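Insecticidal protein (Brevibacillus laterosporus, PDB 7ML9) is an insecticidal toxin active against the western corn rootworm and probably kills by forming beta-barrel pores in membranes. Local coordinates at residues 35-46 and 245-255. Sequence-based numbering, arbitrary orientation.
With EDO (1,2-ethanediol), chain E; EDO (1,2-ethanediol), chain H.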
# COMPACT_ATOMS: atom_id res chain seq x y z
N LEU A 35 -25.60 8.25 -5.70
CA LEU A 35 -26.34 7.30 -4.87
C LEU A 35 -27.73 7.83 -4.51
O LEU A 35 -28.73 7.10 -4.58
CB LEU A 35 -25.54 7.00 -3.60
CG LEU A 35 -26.13 6.01 -2.61
CD1 LEU A 35 -26.19 4.63 -3.26
CD2 LEU A 35 -25.29 5.98 -1.31
N ALA A 36 -27.81 9.11 -4.09
CA ALA A 36 -29.12 9.70 -3.80
C ALA A 36 -30.00 9.74 -5.05
O ALA A 36 -31.19 9.41 -4.98
CB ALA A 36 -28.96 11.11 -3.21
N ARG A 37 -29.43 10.12 -6.19
CA ARG A 37 -30.20 10.14 -7.44
C ARG A 37 -30.69 8.74 -7.83
O ARG A 37 -31.78 8.60 -8.40
CB ARG A 37 -29.37 10.75 -8.57
CG ARG A 37 -28.97 12.22 -8.32
CD ARG A 37 -27.96 12.71 -9.35
NE ARG A 37 -27.51 14.06 -9.00
CZ ARG A 37 -26.23 14.42 -8.88
NH1 ARG A 37 -25.25 13.54 -9.10
NH2 ARG A 37 -25.94 15.68 -8.55
N GLU A 38 -29.88 7.70 -7.57
CA GLU A 38 -30.30 6.34 -7.92
C GLU A 38 -31.51 5.92 -7.11
O GLU A 38 -32.47 5.37 -7.66
CB GLU A 38 -29.15 5.34 -7.69
CG GLU A 38 -27.92 5.60 -8.50
CD GLU A 38 -28.01 5.03 -9.90
OE1 GLU A 38 -29.03 4.36 -10.20
OE2 GLU A 38 -27.06 5.24 -10.68
N ASP A 39 -31.47 6.15 -5.80
CA ASP A 39 -32.60 5.79 -4.94
C ASP A 39 -33.86 6.54 -5.35
O ASP A 39 -34.94 5.96 -5.43
CB ASP A 39 -32.24 6.08 -3.49
CG ASP A 39 -33.32 5.62 -2.50
OD1 ASP A 39 -34.12 4.71 -2.81
OD2 ASP A 39 -33.35 6.17 -1.39
N GLU A 40 -33.71 7.84 -5.64
CA GLU A 40 -34.83 8.65 -6.11
C GLU A 40 -35.48 8.04 -7.34
O GLU A 40 -36.67 7.70 -7.33
CB GLU A 40 -34.34 10.07 -6.40
CG GLU A 40 -35.41 11.09 -6.80
CD GLU A 40 -34.80 12.48 -6.92
OE1 GLU A 40 -34.23 12.81 -7.99
OE2 GLU A 40 -34.86 13.23 -5.92
N ALA A 41 -34.70 7.88 -8.42
CA ALA A 41 -35.26 7.37 -9.66
C ALA A 41 -35.78 5.94 -9.50
O ALA A 41 -36.89 5.63 -9.95
CB ALA A 41 -34.21 7.43 -10.77
N GLY A 42 -34.98 5.06 -8.90
CA GLY A 42 -35.40 3.67 -8.76
C GLY A 42 -36.71 3.51 -7.99
O GLY A 42 -37.57 2.70 -8.36
N THR A 43 -36.88 4.28 -6.92
CA THR A 43 -38.08 4.15 -6.09
C THR A 43 -39.34 4.61 -6.85
O THR A 43 -40.39 3.97 -6.75
CB THR A 43 -37.89 4.94 -4.80
OG1 THR A 43 -36.82 4.36 -4.04
CG2 THR A 43 -39.16 4.93 -3.96
N PHE A 44 -39.25 5.73 -7.59
CA PHE A 44 -40.37 6.14 -8.42
C PHE A 44 -40.63 5.15 -9.54
O PHE A 44 -41.79 4.94 -9.93
CB PHE A 44 -40.12 7.53 -9.02
CG PHE A 44 -40.34 8.65 -8.04
CD1 PHE A 44 -41.51 8.71 -7.29
CD2 PHE A 44 -39.38 9.63 -7.86
CE1 PHE A 44 -41.71 9.73 -6.38
CE2 PHE A 44 -39.58 10.65 -6.95
CZ PHE A 44 -40.73 10.70 -6.21
N ASN A 45 -39.58 4.52 -10.07
CA ASN A 45 -39.78 3.53 -11.12
C ASN A 45 -40.57 2.34 -10.61
O ASN A 45 -41.37 1.77 -11.36
CB ASN A 45 -38.43 3.09 -11.69
CG ASN A 45 -37.83 4.15 -12.57
OD1 ASN A 45 -38.49 5.12 -12.93
ND2 ASN A 45 -36.56 3.96 -12.93
N GLU A 46 -40.35 1.94 -9.35
CA GLU A 46 -41.19 0.90 -8.77
C GLU A 46 -42.61 1.41 -8.57
O GLU A 46 -43.58 0.69 -8.84
CB GLU A 46 -40.62 0.40 -7.44
CG GLU A 46 -39.24 -0.33 -7.58
CD GLU A 46 -38.72 -0.94 -6.29
OE1 GLU A 46 -39.27 -0.67 -5.19
OE2 GLU A 46 -37.72 -1.70 -6.36
N VAL A 245 -29.13 3.90 2.42
CA VAL A 245 -29.40 4.11 1.00
C VAL A 245 -28.48 3.23 0.16
O VAL A 245 -28.92 2.64 -0.83
CB VAL A 245 -29.27 5.60 0.64
CG1 VAL A 245 -29.44 5.81 -0.87
CG2 VAL A 245 -30.30 6.42 1.44
N LEU A 246 -27.20 3.11 0.54
CA LEU A 246 -26.32 2.23 -0.22
C LEU A 246 -26.77 0.77 -0.13
O LEU A 246 -26.75 0.05 -1.12
CB LEU A 246 -24.87 2.36 0.26
CG LEU A 246 -23.87 1.40 -0.41
CD1 LEU A 246 -23.65 1.77 -1.88
CD2 LEU A 246 -22.54 1.36 0.35
N THR A 247 -27.17 0.33 1.06
CA THR A 247 -27.62 -1.04 1.21
C THR A 247 -28.77 -1.34 0.26
O THR A 247 -28.78 -2.38 -0.41
CB THR A 247 -28.02 -1.30 2.66
OG1 THR A 247 -26.91 -1.03 3.52
CG2 THR A 247 -28.49 -2.76 2.88
N LYS A 248 -29.72 -0.40 0.14
CA LYS A 248 -30.86 -0.60 -0.74
C LYS A 248 -30.43 -0.64 -2.19
O LYS A 248 -30.83 -1.54 -2.95
CB LYS A 248 -31.88 0.53 -0.51
CG LYS A 248 -33.09 0.47 -1.44
CD LYS A 248 -34.09 1.57 -1.09
CE LYS A 248 -35.32 1.46 -1.99
NZ LYS A 248 -36.12 2.71 -1.91
N CYS A 249 -29.59 0.32 -2.60
CA CYS A 249 -29.20 0.45 -3.99
C CYS A 249 -28.40 -0.77 -4.46
O CYS A 249 -28.58 -1.23 -5.60
CB CYS A 249 -28.40 1.74 -4.16
SG CYS A 249 -29.52 3.19 -4.31
N GLN A 250 -27.55 -1.31 -3.58
CA GLN A 250 -26.80 -2.52 -3.93
C GLN A 250 -27.70 -3.74 -4.01
O GLN A 250 -27.55 -4.56 -4.92
CB GLN A 250 -25.67 -2.72 -2.93
CG GLN A 250 -24.57 -1.67 -3.12
CD GLN A 250 -23.33 -1.91 -2.25
OE1 GLN A 250 -23.43 -2.34 -1.11
NE2 GLN A 250 -22.17 -1.59 -2.80
N GLN A 251 -28.67 -3.86 -3.10
CA GLN A 251 -29.65 -4.94 -3.18
C GLN A 251 -30.46 -4.86 -4.48
O GLN A 251 -30.72 -5.89 -5.13
CB GLN A 251 -30.56 -4.89 -1.95
CG GLN A 251 -31.55 -6.03 -1.84
CD GLN A 251 -32.40 -5.92 -0.59
OE1 GLN A 251 -33.27 -5.07 -0.49
NE2 GLN A 251 -32.13 -6.78 0.36
N LYS A 252 -30.84 -3.65 -4.90
CA LYS A 252 -31.66 -3.45 -6.10
C LYS A 252 -30.89 -3.50 -7.40
O LYS A 252 -31.50 -3.61 -8.46
CB LYS A 252 -32.37 -2.09 -6.06
CG LYS A 252 -33.25 -1.85 -4.86
CD LYS A 252 -34.64 -2.40 -5.07
CE LYS A 252 -35.50 -2.20 -3.84
NZ LYS A 252 -36.77 -2.98 -4.06
N GLY A 253 -29.57 -3.34 -7.37
CA GLY A 253 -28.88 -3.17 -8.62
C GLY A 253 -28.99 -1.79 -9.21
O GLY A 253 -28.85 -1.63 -10.42
N TRP A 254 -29.24 -0.77 -8.39
CA TRP A 254 -29.34 0.61 -8.89
C TRP A 254 -27.97 1.28 -8.82
O TRP A 254 -27.55 1.73 -7.76
CB TRP A 254 -30.35 1.40 -8.08
CG TRP A 254 -31.77 0.88 -8.13
CD1 TRP A 254 -32.30 -0.02 -9.02
CD2 TRP A 254 -32.83 1.24 -7.23
NE1 TRP A 254 -33.64 -0.23 -8.72
CE2 TRP A 254 -33.98 0.53 -7.63
CE3 TRP A 254 -32.91 2.10 -6.13
CZ2 TRP A 254 -35.20 0.65 -6.96
CZ3 TRP A 254 -34.12 2.22 -5.46
CH2 TRP A 254 -35.26 1.50 -5.88
N GLY A 255 -27.31 1.41 -9.97
CA GLY A 255 -26.02 2.07 -10.04
C GLY A 255 -24.86 1.14 -9.71
O GLY A 255 -25.03 0.06 -9.15
C1 EDO E . -35.26 -3.27 -9.99
O1 EDO E . -33.96 -3.34 -9.41
C2 EDO E . -36.27 -3.29 -8.85
O2 EDO E . -36.57 -1.93 -8.52
C1 EDO H . -34.93 4.74 1.52
O1 EDO H . -34.96 4.78 0.09
C2 EDO H . -33.83 3.81 2.00
O2 EDO H . -34.17 3.36 3.32
O HOH W 1 -38.34 0.74 -3.16
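Trp254 lays its indole against segment 35-46 of helix 28-48 just where Gly42 leaves the backbone bare. Trp254 CB is 3.9 Å from Glu38 OE1; beyond it CD2 and CE2 lie under Gly42 CA, CE3 passes obliquely by Glu38 O, and CZ3 meets Thr43 OG1, with Asp39 OD1 in plane at that edge. CZ2 then faces Gly42 C, and the walk ends with Trp254 CH2 at 3.3 Å from Gly42 C. Gly42 CA sits over the six-membered ring, a CH-pi contact 3.5 Å from the centroid and 10° off its normal; Lys252 CB backs the opposite face. On the pyrrole side, NE1 makes weak bonds to an ethanediol.

Two lysines tie the helices together. Lys248, CG anti to its N (chi1 176°) and extended beyond, crosses Asp39 and gives NZ to the syn lone pair of OD1 at 3.0 Å and to Thr43 OG1 at 2.8 Å. Arg229 makes a salt bridge to Asp39 OD2, and an ethanediol hydroxyl, itself bonded by Lys248 NZ, donates to the same oxygen. Farther along, Lys252 NZ bridges to Glu46 OE2 at 2.8 Å. At the other end Leu35 packs on Val245, Leu246 and Cys249.

Helix 242-252 closes in a Schellman motif with Gly253 as C-prime, which turns Trp254 onto helix 28-48; the axes of segments 35-46 and 245-252 lie at 59° at one end of this elongated, aerolysin/ETX-MTX2-type beta-rich toxin.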